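Local coordinates for protein arylamine n-acetyltransferase (Mycobacterium smegmatis, PDB 1W5R) that transfers an acetyl group, most likely from acetyl-CoA, to arylamines, and is here a variant with its catalytic nucleophile replaced, at residues Ile50-Leu55 with Val194-Val199; Glu75-Leu80 with Gln111-Leu116; Arg126-Val131 with Ile142-Gly147; His162-Thr167 with Phe182-Arg187. The protein carries 1 engineered substitution. One frame throughout, in Å; residues are numbered along the deposited sequence.

Contact 1 of 4, residues Ile50-Leu55 with Val194-Val199; sequences IPVADL and VGSWYV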
loop_
_atom_site.group_PDB
_atom_site.type_symbol
_atom_site.label_atom_id
_atom_site.label_comp_id
_atom_site.label_asym_id
_atom_site.label_seq_id
_atom_site.Cartn_x
_atom_site.Cartn_y
_atom_site.Cartn_z
ATOM N N ILE A 50 6.865 24.629 17.920
ATOM C CA ILE A 50 7.457 25.784 17.245
ATOM C C ILE A 50 6.348 26.459 16.422
ATOM O O ILE A 50 5.870 25.889 15.435
ATOM C CB ILE A 50 8.618 25.362 16.311
ATOM C CG1 ILE A 50 9.699 24.590 17.089
ATOM C CG2 ILE A 50 9.214 26.572 15.620
ATOM C CD1 ILE A 50 10.637 23.770 16.215
ATOM N N PRO A 51 5.908 27.662 16.831
ATOM C CA PRO A 51 4.882 28.362 16.070
ATOM C C PRO A 51 5.309 28.694 14.644
ATOM O O PRO A 51 6.506 28.811 14.357
ATOM C CB PRO A 51 4.685 29.662 16.870
ATOM C CG PRO A 51 5.104 29.304 18.258
ATOM C CD PRO A 51 6.297 28.434 18.031
ATOM N N VAL A 52 4.314 28.846 13.771
ATOM C CA VAL A 52 4.516 29.401 12.435
ATOM C C VAL A 52 3.888 30.780 12.488
ATOM O O VAL A 52 2.678 30.940 12.291
ATOM C CB VAL A 52 3.867 28.554 11.333
ATOM C CG1 VAL A 52 4.154 29.159 9.967
ATOM C CG2 VAL A 52 4.408 27.135 11.381
ATOM N N ALA A 53 4.723 31.762 12.829
ATOM C CA ALA A 53 4.285 33.105 13.193
ATOM C C ALA A 53 4.609 34.149 12.122
ATOM O O ALA A 53 3.905 35.148 11.984
ATOM C CB ALA A 53 4.932 33.508 14.520
ATOM N N ASP A 54 5.674 33.902 11.372
ATOM C CA ASP A 54 6.259 34.895 10.466
ATOM C C ASP A 54 6.061 34.430 9.025
ATOM O O ASP A 54 6.645 33.432 8.610
ATOM C CB ASP A 54 7.751 35.033 10.804
ATOM C CG ASP A 54 8.481 36.059 9.951
ATOM O OD1 ASP A 54 7.933 36.564 8.947
ATOM O OD2 ASP A 54 9.642 36.367 10.314
ATOM N N LEU A 55 5.220 35.152 8.282
ATOM C CA LEU A 55 4.919 34.783 6.902
ATOM C C LEU A 55 5.578 35.721 5.877
ATOM O O LEU A 55 5.127 35.834 4.732
ATOM C CB LEU A 55 3.405 34.682 6.690
ATOM C CG LEU A 55 2.706 33.662 7.608
ATOM C CD1 LEU A 55 1.195 33.713 7.370
ATOM C CD2 LEU A 55 3.225 32.225 7.444
ATOM N N VAL A 194 -2.089 36.094 12.026
ATOM C CA VAL A 194 -2.943 35.821 13.198
ATOM C C VAL A 194 -3.587 34.420 13.044
ATOM O O VAL A 194 -3.639 33.630 13.985
ATOM C CB VAL A 194 -4.011 36.929 13.369
ATOM C CG1 VAL A 194 -5.075 36.556 14.383
ATOM C CG2 VAL A 194 -3.332 38.260 13.755
ATOM N N GLY A 195 -4.059 34.113 11.843
ATOM C CA GLY A 195 -4.590 32.780 11.560
ATOM C C GLY A 195 -3.526 31.716 11.767
ATOM O O GLY A 195 -3.775 30.687 12.409
ATOM N N SER A 196 -2.332 31.968 11.236
ATOM C CA SER A 196 -1.265 30.982 11.359
ATOM C C SER A 196 -0.840 30.782 12.818
ATOM O O SER A 196 -0.496 29.667 13.233
ATOM C CB SER A 196 -0.054 31.365 10.511
ATOM O OG SER A 196 0.887 30.293 10.497
ATOM N N TRP A 197 -0.830 31.865 13.592
ATOM C CA TRP A 197 -0.581 31.724 15.020
ATOM C C TRP A 197 -1.579 30.744 15.659
ATOM O O TRP A 197 -1.176 29.840 16.411
ATOM C CB TRP A 197 -0.647 33.097 15.717
ATOM C CG TRP A 197 -0.359 32.996 17.187
ATOM C CD1 TRP A 197 -1.267 33.001 18.215
ATOM C CD2 TRP A 197 0.924 32.808 17.783
ATOM N NE1 TRP A 197 -0.611 32.848 19.426
ATOM C CE2 TRP A 197 0.733 32.726 19.181
ATOM C CE3 TRP A 197 2.224 32.721 17.272
ATOM C CZ2 TRP A 197 1.800 32.534 20.072
ATOM C CZ3 TRP A 197 3.283 32.539 18.162
ATOM C CH2 TRP A 197 3.057 32.440 19.542
ATOM N N TYR A 198 -2.865 30.924 15.371
ATOM C CA TYR A 198 -3.916 30.044 15.885
ATOM C C TYR A 198 -3.689 28.583 15.487
ATOM O O TYR A 198 -3.685 27.675 16.329
ATOM C CB TYR A 198 -5.275 30.525 15.368
ATOM C CG TYR A 198 -6.480 29.802 15.937
ATOM C CD1 TYR A 198 -6.946 30.089 17.228
ATOM C CD2 TYR A 198 -7.180 28.856 15.177
ATOM C CE1 TYR A 198 -8.059 29.450 17.756
ATOM C CE2 TYR A 198 -8.303 28.215 15.697
ATOM C CZ TYR A 198 -8.731 28.513 16.989
ATOM O OH TYR A 198 -9.842 27.872 17.501
ATOM N N VAL A 199 -3.480 28.366 14.190
ATOM C CA VAL A 199 -3.392 26.994 13.671
ATOM C C VAL A 199 -2.147 26.285 14.226
ATOM O O VAL A 199 -2.155 25.057 14.434
ATOM C CB VAL A 199 -3.366 26.990 12.124
ATOM C CG1 VAL A 199 -3.313 25.559 11.603
ATOM C CG2 VAL A 199 -4.622 27.642 11.570
#
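Ser196 and Val52 form the polar part of this contact, where helix 189-201 meets the loop between helices 44-47 and 57-66. Ser196 OG donates a hydrogen bond to Val52 O, with 2.6 Å between the two oxygens. OG is anti to its own backbone N (chi1 -172°), which turns it to the loop. It meets the carbonyl at a C=O...OG angle of 138°, tilted 31° from its plane. A second bond ties the same OG to Tyr72 OH, so two groups grip this buried hydroxyl.

Carbon atoms pack round the bond. Val52 CG1 lies 3.5 Å from Ser196 OG. Leu55 CD1 comes to 4.1 Å from Ser196 CB.

The rest is packing around the Trp197 indole. Pro51 and Trp197 lie side by side and point the same way. Pro51 CB approaches the six-membered ring obliquely, 3.5 Å from Trp197 CZ3, with Pro51 CG 3.7 Å from that same CZ3. Ala53 CB sits at the ring edge, near its plane, 3.9 Å from Trp197 CE3. Pro51 and Ala53 thus meet the indole while Val52, between them, meets the serine.

Two further helix side chains serve the loop: Ser200 OG bonds to Val52 N, and Glu193 OE2 to Leu55 N. Tyr72 and Tyr74 pack nearby. The loop is neither helix nor strand, and side chains of the helix bond to Val52 O, Val52 N and Leu55 N. This is consistent with the loop being held in one defined path against the helix, with the indole covering its more exposed side.

Contact 2 of 4, residues Glu75-Leu80 with Gln111-Leu116; sequences EHNGLL and QTHNVL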
loop_
_atom_site.group_PDB
_atom_site.type_symbol
_atom_site.label_atom_id
_atom_site.label_comp_id
_atom_site.label_asym_id
_atom_site.label_seq_id
_atom_site.Cartn_x
_atom_site.Cartn_y
_atom_site.Cartn_z
ATOM N N GLU A 75 2.521 28.627 4.754
ATOM C CA GLU A 75 3.905 28.642 4.299
ATOM C C GLU A 75 3.970 28.378 2.805
ATOM O O GLU A 75 4.680 29.067 2.066
ATOM C CB GLU A 75 4.738 27.628 5.093
ATOM C CG GLU A 75 4.865 28.018 6.555
ATOM C CD GLU A 75 5.385 26.899 7.423
ATOM O OE1 GLU A 75 6.480 27.073 8.013
ATOM O OE2 GLU A 75 4.687 25.861 7.545
ATOM N N HIS A 76 3.217 27.375 2.352
ATOM C CA HIS A 76 3.176 27.029 0.929
ATOM C C HIS A 76 2.659 28.136 0.052
ATOM O O HIS A 76 3.332 28.571 -0.885
ATOM C CB HIS A 76 2.310 25.797 0.727
ATOM C CG HIS A 76 3.066 24.522 0.890
ATOM N ND1 HIS A 76 3.915 24.037 -0.084
ATOM C CD2 HIS A 76 3.144 23.656 1.930
ATOM C CE1 HIS A 76 4.465 22.913 0.340
ATOM N NE2 HIS A 76 4.020 22.663 1.563
ATOM N N ASN A 77 1.455 28.584 0.346
ATOM C CA ASN A 77 0.841 29.607 -0.489
ATOM C C ASN A 77 1.458 30.964 -0.265
ATOM O O ASN A 77 1.481 31.789 -1.183
ATOM C CB ASN A 77 -0.675 29.587 -0.330
ATOM C CG ASN A 77 -1.287 28.366 -1.013
ATOM O OD1 ASN A 77 -0.807 27.946 -2.066
ATOM N ND2 ASN A 77 -2.312 27.783 -0.404
ATOM N N GLY A 78 1.991 31.188 0.926
ATOM C CA GLY A 78 2.730 32.425 1.153
ATOM C C GLY A 78 3.931 32.461 0.231
ATOM O O GLY A 78 4.117 33.425 -0.524
ATOM N N LEU A 79 4.736 31.399 0.262
ATOM C CA LEU A 79 5.912 31.311 -0.586
ATOM C C LEU A 79 5.560 31.465 -2.061
ATOM O O LEU A 79 6.190 32.256 -2.784
ATOM C CB LEU A 79 6.642 29.976 -0.356
ATOM C CG LEU A 79 7.855 29.700 -1.257
ATOM C CD1 LEU A 79 8.942 30.724 -1.043
ATOM C CD2 LEU A 79 8.397 28.302 -1.005
ATOM N N LEU A 80 4.585 30.692 -2.528
ATOM C CA LEU A 80 4.223 30.745 -3.944
ATOM C C LEU A 80 3.699 32.120 -4.319
ATOM O O LEU A 80 3.955 32.603 -5.426
ATOM C CB LEU A 80 3.189 29.657 -4.273
ATOM C CG LEU A 80 2.820 29.536 -5.756
ATOM C CD1 LEU A 80 4.046 29.418 -6.653
ATOM C CD2 LEU A 80 1.901 28.338 -5.955
ATOM N N GLN A 111 -11.119 30.617 10.346
ATOM C CA GLN A 111 -10.353 30.865 9.138
ATOM C C GLN A 111 -8.956 30.305 9.391
ATOM O O GLN A 111 -8.167 30.876 10.152
ATOM C CB GLN A 111 -10.282 32.359 8.812
ATOM C CG GLN A 111 -11.616 32.971 8.414
ATOM C CD GLN A 111 -11.472 34.451 8.182
ATOM O OE1 GLN A 111 -10.654 34.885 7.359
ATOM N NE2 GLN A 111 -12.254 35.243 8.909
ATOM N N THR A 112 -8.671 29.155 8.772
ATOM C CA THR A 112 -7.392 28.470 8.988
ATOM C C THR A 112 -6.659 28.164 7.683
ATOM O O THR A 112 -5.604 27.521 7.687
ATOM C CB THR A 112 -7.578 27.142 9.721
ATOM O OG1 THR A 112 -8.307 26.248 8.877
ATOM C CG2 THR A 112 -8.301 27.323 11.049
ATOM N N HIS A 113 -7.227 28.604 6.564
ATOM C CA HIS A 113 -6.607 28.340 5.267
ATOM C C HIS A 113 -6.254 29.641 4.558
ATOM O O HIS A 113 -6.820 30.710 4.859
ATOM C CB HIS A 113 -7.521 27.464 4.402
ATOM C CG HIS A 113 -6.833 26.829 3.228
ATOM N ND1 HIS A 113 -5.492 26.504 3.228
ATOM C CD2 HIS A 113 -7.316 26.412 2.031
ATOM C CE1 HIS A 113 -5.172 25.950 2.071
ATOM N NE2 HIS A 113 -6.262 25.884 1.325
ATOM N N ASN A 114 -5.320 29.540 3.621
ATOM C CA ASN A 114 -4.817 30.678 2.850
ATOM C C ASN A 114 -4.612 30.143 1.442
ATOM O O ASN A 114 -3.973 29.100 1.270
ATOM C CB ASN A 114 -3.499 31.164 3.488
ATOM C CG ASN A 114 -2.707 32.174 2.641
ATOM O OD1 ASN A 114 -1.477 32.151 2.680
ATOM N ND2 ASN A 114 -3.390 33.066 1.912
ATOM N N VAL A 115 -5.206 30.826 0.454
ATOM C CA VAL A 115 -5.072 30.449 -0.953
ATOM C C VAL A 115 -4.763 31.703 -1.782
ATOM O O VAL A 115 -4.764 32.820 -1.240
ATOM C CB VAL A 115 -6.326 29.710 -1.511
ATOM C CG1 VAL A 115 -6.588 28.447 -0.712
ATOM C CG2 VAL A 115 -7.572 30.619 -1.533
ATOM N N LEU A 116 -4.485 31.520 -3.074
ATOM C CA LEU A 116 -4.124 32.653 -3.933
ATOM C C LEU A 116 -5.162 32.873 -5.012
ATOM O O LEU A 116 -5.711 31.907 -5.557
ATOM C CB LEU A 116 -2.775 32.419 -4.605
ATOM C CG LEU A 116 -1.621 32.096 -3.654
ATOM C CD1 LEU A 116 -0.368 31.777 -4.472
ATOM C CD2 LEU A 116 -1.386 33.252 -2.668
#
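Asn77 points from helix 73-87 to Asn114 on strand 111-119. Its CG is anti to the carbonyl carbon (chi1 -73°). The amide meets the strand with Asn77 ND2 2.7 Å from Asn114 O, at an N-H...O angle of 147°. ND2 is tilted from the carbonyl plane, and the acceptor from the plane of the amide. ND2 also donates to Asp130 OD1, while Asn77 OD1 accepts from Val131 N. Bonds at both ends fix the rotation of this buried amide.

His113 and Asp130 fit the histidine and aspartate of the family's Cys-His-Asp triad: His113 NE2 is hydrogen-bonded to Asp130 OD2. Asn77 would then be a second-shell residue that probably helps position Asp130. The engineered Gln73 bonds to Thr112 O, and Thr112 with His113 forms a classic beta bulge opposite Gly96.

Asn114 CG is anti to the backbone N (chi1 169°). Its OD1 comes to 4.0 Å from Asn77 CB, and its ND2 bonds to Leu94 O on the next strand. Leu116 spreads its methyls over the helix: CD2 is 3.5 Å from Asn77 O, and CD1 is 4.1 Å from Leu80 CG. The axes of segments 75-80 and 111-116 approach to 7.6 Å.

Contact 3 of 4, residues Arg126-Val131 with Ile142-Gly147; sequences RYLVDV and IRLEAG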
loop_
_atom_site.group_PDB
_atom_site.type_symbol
_atom_site.label_atom_id
_atom_site.label_comp_id
_atom_site.label_asym_id
_atom_site.label_seq_id
_atom_site.Cartn_x
_atom_site.Cartn_y
_atom_site.Cartn_z
ATOM N N ARG A 126 -9.415 35.625 -13.220
ATOM C CA ARG A 126 -8.467 35.208 -12.191
ATOM C C ARG A 126 -8.477 33.699 -12.015
ATOM O O ARG A 126 -9.441 33.029 -12.402
ATOM C CB ARG A 126 -8.769 35.891 -10.859
ATOM C CG ARG A 126 -8.808 37.419 -10.947
ATOM C CD ARG A 126 -8.829 38.055 -9.576
ATOM N NE ARG A 126 -7.508 38.021 -8.932
ATOM C CZ ARG A 126 -6.566 38.956 -9.073
ATOM N NH1 ARG A 126 -6.777 40.012 -9.857
ATOM N NH2 ARG A 126 -5.402 38.838 -8.450
ATOM N N TYR A 127 -7.392 33.188 -11.432
ATOM C CA TYR A 127 -7.240 31.764 -11.170
ATOM C C TYR A 127 -7.065 31.496 -9.689
ATOM O O TYR A 127 -6.333 32.218 -9.001
ATOM C CB TYR A 127 -6.039 31.217 -11.930
ATOM C CG TYR A 127 -6.279 31.238 -13.410
ATOM C CD1 TYR A 127 -6.054 32.399 -14.159
ATOM C CD2 TYR A 127 -6.782 30.114 -14.054
ATOM C CE1 TYR A 127 -6.313 32.415 -15.539
ATOM C CE2 TYR A 127 -7.032 30.119 -15.415
ATOM C CZ TYR A 127 -6.801 31.260 -16.148
ATOM O OH TYR A 127 -7.071 31.226 -17.498
ATOM N N LEU A 128 -7.754 30.469 -9.204
ATOM C CA LEU A 128 -7.477 29.933 -7.870
ATOM C C LEU A 128 -6.228 29.073 -7.919
ATOM O O LEU A 128 -6.105 28.175 -8.759
ATOM C CB LEU A 128 -8.665 29.122 -7.354
ATOM C CG LEU A 128 -8.463 28.470 -5.975
ATOM C CD1 LEU A 128 -8.220 29.510 -4.884
ATOM C CD2 LEU A 128 -9.635 27.570 -5.661
ATOM N N VAL A 129 -5.290 29.363 -7.020
ATOM C CA VAL A 129 -4.058 28.586 -6.916
ATOM C C VAL A 129 -3.911 28.191 -5.452
ATOM O O VAL A 129 -4.004 29.035 -4.561
ATOM C CB VAL A 129 -2.832 29.397 -7.403
ATOM C CG1 VAL A 129 -1.558 28.622 -7.163
ATOM C CG2 VAL A 129 -2.991 29.719 -8.902
ATOM N N ASP A 130 -3.711 26.899 -5.213
ATOM C CA ASP A 130 -3.592 26.417 -3.839
ATOM C C ASP A 130 -2.688 25.207 -3.848
ATOM O O ASP A 130 -3.090 24.136 -4.280
ATOM C CB ASP A 130 -4.978 26.063 -3.291
ATOM C CG ASP A 130 -4.941 25.483 -1.874
ATOM O OD1 ASP A 130 -3.875 25.524 -1.214
ATOM O OD2 ASP A 130 -6.011 25.001 -1.420
ATOM N N VAL A 131 -1.453 25.402 -3.410
ATOM C CA VAL A 131 -0.498 24.302 -3.310
ATOM C C VAL A 131 -0.260 23.924 -1.839
ATOM O O VAL A 131 0.687 23.196 -1.522
ATOM C CB VAL A 131 0.834 24.613 -4.035
ATOM C CG1 VAL A 131 0.590 24.822 -5.543
ATOM C CG2 VAL A 131 1.523 25.839 -3.414
ATOM N N ILE A 142 -6.999 26.667 -11.333
ATOM C CA ILE A 142 -8.319 26.579 -11.973
ATOM C C ILE A 142 -8.900 27.970 -12.081
ATOM O O ILE A 142 -8.459 28.883 -11.381
ATOM C CB ILE A 142 -9.303 25.607 -11.245
ATOM C CG1 ILE A 142 -9.696 26.140 -9.856
ATOM C CG2 ILE A 142 -8.722 24.191 -11.175
ATOM C CD1 ILE A 142 -10.784 25.333 -9.161
ATOM N N ARG A 143 -9.863 28.153 -12.976
ATOM C CA ARG A 143 -10.497 29.462 -13.109
ATOM C C ARG A 143 -11.283 29.770 -11.850
ATOM O O ARG A 143 -12.046 28.945 -11.377
ATOM C CB ARG A 143 -11.390 29.537 -14.352
ATOM C CG ARG A 143 -10.661 29.262 -15.658
ATOM C CD ARG A 143 -11.495 29.646 -16.875
ATOM N NE ARG A 143 -12.862 29.140 -16.756
ATOM C CZ ARG A 143 -13.226 27.880 -16.991
ATOM N NH1 ARG A 143 -12.323 26.976 -17.353
ATOM N NH2 ARG A 143 -14.495 27.518 -16.855
ATOM N N LEU A 144 -11.098 30.944 -11.275
ATOM C CA LEU A 144 -11.857 31.348 -10.088
ATOM C C LEU A 144 -13.226 31.823 -10.608
ATOM O O LEU A 144 -13.504 33.016 -10.783
ATOM C CB LEU A 144 -11.095 32.436 -9.297
ATOM C CG LEU A 144 -11.571 32.729 -7.868
ATOM C CD1 LEU A 144 -12.549 31.653 -7.391
ATOM C CD2 LEU A 144 -10.388 32.809 -6.914
ATOM N N GLU A 145 -14.033 30.847 -10.884
ATOM C CA GLU A 145 -15.321 31.000 -11.503
ATOM C C GLU A 145 -16.255 29.930 -10.958
ATOM O O GLU A 145 -15.980 28.731 -11.086
ATOM C CB GLU A 145 -15.159 30.889 -13.016
ATOM C CG GLU A 145 -16.419 31.085 -13.836
ATOM C CD GLU A 145 -16.328 30.501 -15.246
ATOM O OE1 GLU A 145 -17.402 30.316 -15.870
ATOM O OE2 GLU A 145 -15.201 30.249 -15.712
ATOM N N ALA A 146 -17.346 30.357 -10.338
ATOM C CA ALA A 146 -18.291 29.409 -9.795
ATOM C C ALA A 146 -19.147 28.788 -10.868
ATOM O O ALA A 146 -19.574 29.449 -11.812
ATOM C CB ALA A 146 -19.178 30.081 -8.736
ATOM N N GLY A 147 -19.412 27.491 -10.720
ATOM C CA GLY A 147 -20.327 26.777 -11.610
ATOM C C GLY A 147 -19.755 25.538 -12.280
ATOM O O GLY A 147 -20.184 24.418 -11.984
HETATM O O HOH W 1 -12.209 35.084 -12.838
#
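Tyr127 overlaps the aliphatic part of Arg143 obliquely, with Tyr127 CE2 3.7 Å from Arg143 CG. Its own CG, anti to the carbonyl carbon (chi1 -68°), carries the ring past the strand backbone, where Tyr127 CD2 is 3.4 Å from Ile142 O. Tyr127 and Arg143 form a non-hydrogen-bonded antiparallel pair; their side chains start out divergent. Beyond CG, Arg143 turns to its own segment: NE and NH2 grip one oxygen, Glu145 OE2, side-on in a salt bridge.

Backbone bonds join strands 127-129 and 142-143. Leu128 and Ile142 are the hydrogen-bonded pair. Leu128 N is 2.8 Å from Ile142 O, with a bent N-H...O angle of 133°. The return bond, Ile142 N to Leu128 O, is 3.1 Å. Leu144 N then donates to Arg126 O over 2.9 Å, nearly straight at 168°. Ile142 O also receives a CA-H...O contact from Tyr127. A water accepts from Arg126 N and lies within hydrogen-bonding distance of Leu144 O.

Leu128 and Ile142 share a face of the sheet, and Leu144 packs against Leu128 too. Leu128 CB lies 4.0 Å from Ile142 CG1 and 4.1 Å from Leu144 CD2. Leu159 of strand 157-162 touches all three.

Leu144 is the centre of an inverse gamma turn, where the chain leaves the pairing. Strand 142-143 is an outermost strand of the eight-stranded antiparallel sheet within this chain. The chemistry divides the edge in two. The leucine-isoleucine face joins the apolar interior, whereas the Arg143-Glu145 ion pair lies within the exposed edge segment and links residues two apart.

Contact 4 of 4, residues His162-Thr167 with Phe182-Arg187; sequences HGDDHT and FTTEPR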
loop_
_atom_site.group_PDB
_atom_site.type_symbol
_atom_site.label_atom_id
_atom_site.label_comp_id
_atom_site.label_asym_id
_atom_site.label_seq_id
_atom_site.Cartn_x
_atom_site.Cartn_y
_atom_site.Cartn_z
ATOM N N HIS A 162 -22.275 31.100 -2.872
ATOM C CA HIS A 162 -23.452 31.808 -2.392
ATOM C C HIS A 162 -22.940 33.199 -2.072
ATOM O O HIS A 162 -22.163 33.359 -1.123
ATOM C CB HIS A 162 -23.961 31.146 -1.116
ATOM C CG HIS A 162 -24.741 29.890 -1.352
ATOM N ND1 HIS A 162 -25.443 29.257 -0.351
ATOM C CD2 HIS A 162 -24.954 29.168 -2.479
ATOM C CE1 HIS A 162 -26.051 28.194 -0.847
ATOM N NE2 HIS A 162 -25.769 28.116 -2.135
ATOM N N GLY A 163 -23.335 34.191 -2.866
ATOM C CA GLY A 163 -22.767 35.542 -2.742
ATOM C C GLY A 163 -21.261 35.451 -2.959
ATOM O O GLY A 163 -20.815 34.840 -3.924
ATOM N N ASP A 164 -20.471 36.045 -2.063
ATOM C CA ASP A 164 -19.013 35.939 -2.187
ATOM C C ASP A 164 -18.419 34.730 -1.442
ATOM O O ASP A 164 -17.211 34.534 -1.488
ATOM C CB ASP A 164 -18.297 37.237 -1.781
ATOM C CG ASP A 164 -16.838 37.268 -2.234
ATOM O OD1 ASP A 164 -16.549 36.925 -3.402
ATOM O OD2 ASP A 164 -15.973 37.629 -1.409
ATOM N N ASP A 165 -19.256 33.933 -0.778
ATOM C CA ASP A 165 -18.783 32.708 -0.124
ATOM C C ASP A 165 -18.641 31.572 -1.130
ATOM O O ASP A 165 -19.628 30.953 -1.529
ATOM C CB ASP A 165 -19.718 32.286 1.010
ATOM C CG ASP A 165 -19.249 32.764 2.370
ATOM O OD1 ASP A 165 -18.776 33.916 2.484
ATOM O OD2 ASP A 165 -19.350 31.966 3.332
ATOM N N HIS A 166 -17.406 31.314 -1.541
ATOM C CA HIS A 166 -17.117 30.238 -2.478
ATOM C C HIS A 166 -16.819 28.965 -1.717
ATOM O O HIS A 166 -16.284 29.002 -0.607
ATOM C CB HIS A 166 -15.908 30.575 -3.349
ATOM C CG HIS A 166 -16.091 31.795 -4.198
ATOM N ND1 HIS A 166 -16.104 31.751 -5.575
ATOM C CD2 HIS A 166 -16.236 33.099 -3.858
ATOM C CE1 HIS A 166 -16.267 32.975 -6.046
ATOM N NE2 HIS A 166 -16.347 33.809 -5.027
ATOM N N THR A 167 -17.173 27.840 -2.321
ATOM C CA THR A 167 -16.760 26.534 -1.824
ATOM C C THR A 167 -15.983 25.817 -2.906
ATOM O O THR A 167 -16.458 25.707 -4.023
ATOM C CB THR A 167 -17.972 25.669 -1.425
ATOM O OG1 THR A 167 -18.694 26.311 -0.370
ATOM C CG2 THR A 167 -17.530 24.297 -0.955
ATOM N N PHE A 182 -14.244 30.071 1.071
ATOM C CA PHE A 182 -13.422 31.276 1.121
ATOM C C PHE A 182 -14.147 32.439 0.471
ATOM O O PHE A 182 -15.032 32.235 -0.369
ATOM C CB PHE A 182 -12.066 31.037 0.429
ATOM C CG PHE A 182 -12.162 30.796 -1.064
ATOM C CD1 PHE A 182 -11.988 31.842 -1.966
ATOM C CD2 PHE A 182 -12.400 29.519 -1.564
ATOM C CE1 PHE A 182 -12.053 31.622 -3.345
ATOM C CE2 PHE A 182 -12.477 29.294 -2.941
ATOM C CZ PHE A 182 -12.303 30.343 -3.830
ATOM N N THR A 183 -13.773 33.657 0.859
ATOM C CA THR A 183 -14.230 34.838 0.140
ATOM C C THR A 183 -13.091 35.404 -0.703
ATOM O O THR A 183 -11.920 35.048 -0.518
ATOM C CB THR A 183 -14.784 35.944 1.087
ATOM O OG1 THR A 183 -13.688 36.632 1.719
ATOM C CG2 THR A 183 -15.736 35.364 2.133
ATOM N N THR A 184 -13.422 36.303 -1.628
ATOM C CA THR A 184 -12.403 36.885 -2.476
ATOM C C THR A 184 -11.880 38.231 -1.948
ATOM O O THR A 184 -11.230 38.955 -2.683
ATOM C CB THR A 184 -12.889 37.028 -3.944
ATOM O OG1 THR A 184 -14.050 37.870 -3.988
ATOM C CG2 THR A 184 -13.213 35.655 -4.529
ATOM N N GLU A 185 -12.134 38.529 -0.674
ATOM C CA GLU A 185 -11.571 39.738 -0.051
ATOM C C GLU A 185 -10.059 39.561 0.167
ATOM O O GLU A 185 -9.643 38.656 0.899
ATOM C CB GLU A 185 -12.255 40.026 1.282
ATOM C CG GLU A 185 -11.730 41.283 1.984
ATOM C CD GLU A 185 -12.287 41.461 3.389
ATOM O OE1 GLU A 185 -13.234 40.736 3.781
ATOM O OE2 GLU A 185 -11.764 42.345 4.123
ATOM N N PRO A 186 -9.227 40.398 -0.481
ATOM C CA PRO A 186 -7.788 40.274 -0.268
ATOM C C PRO A 186 -7.404 40.524 1.195
ATOM O O PRO A 186 -7.924 41.458 1.841
ATOM C CB PRO A 186 -7.204 41.370 -1.162
ATOM C CG PRO A 186 -8.254 41.566 -2.229
ATOM C CD PRO A 186 -9.537 41.461 -1.460
ATOM N N ARG A 187 -6.481 39.705 1.701
ATOM C CA ARG A 187 -6.087 39.768 3.101
ATOM C C ARG A 187 -4.682 40.307 3.245
ATOM O O ARG A 187 -3.787 39.961 2.462
ATOM C CB ARG A 187 -6.141 38.378 3.752
ATOM C CG ARG A 187 -7.454 37.640 3.598
ATOM C CD ARG A 187 -8.563 38.426 4.269
ATOM N NE ARG A 187 -9.817 37.682 4.278
ATOM C CZ ARG A 187 -10.974 38.162 4.713
ATOM N NH1 ARG A 187 -11.053 39.408 5.190
ATOM N NH2 ARG A 187 -12.048 37.386 4.686
#
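Asp164 spends its whole carboxylate on Thr184. CB carries CG anti to the backbone N (chi1 -165°), and CG comes to 3.3 Å from Thr184 OG1. At the tip, OD1 accepts from Thr184 OG1 at 2.7 Å. OD2 accepts from Thr184 N at 2.9 Å, with an N-H...O angle of 156°. Both donors come from the syn side, out of the carboxylate plane. OD2 also touches Thr183, 3.2 Å from its CB. Two bonds to one residue hold the carboxylate's rotation.

Asp164 belongs to a type II' turn from His162 to Asp165, which closes the hairpin of strands 157-162 and 165-172. Gly163 has the positive phi of this turn. Just past it, His166 and Phe182 form an antiparallel hydrogen-bonded pair, with His166 N 2.8 Å from Phe182 O. His166 CB sits over a face of the Phe182 ring, 3.8 Å from its centroid, in a CH-pi contact. The rings are near parallel but slid apart, with little overlap.

Phe182 also rests on Leu159 and Leu94, from strands 157-162 and 90-98, and on Leu144. The chain then runs past strand 90-98, where the backbones of Arg187 and Arg93 are hydrogen-bonded, and enters helix 189-201.

Segments of contacts 2 and 3 supply His113 and Asp130, the probable triad partners. The centres of the two contacts are 14 Å apart, and Asp130 joins them: its OD2 lies 2.9 Å from His113 NE2, and its OD1 the same distance from Asn77 ND2. Contact 1 flanks this site, its centre 12 Å from that of contact 2; Val199 CG2 reaches Thr112 CB at 3.5 Å. Contact 4 lies farther along the eight-stranded sheet. It meets contact 3 through Leu144 CD1 and Phe182 CZ, 3.8 Å apart. Contacts 1 and 4 do not touch, their nearest atoms being about 9 Å apart. In sequence, the loop closed by contact 1 encloses the other three, which follow in series.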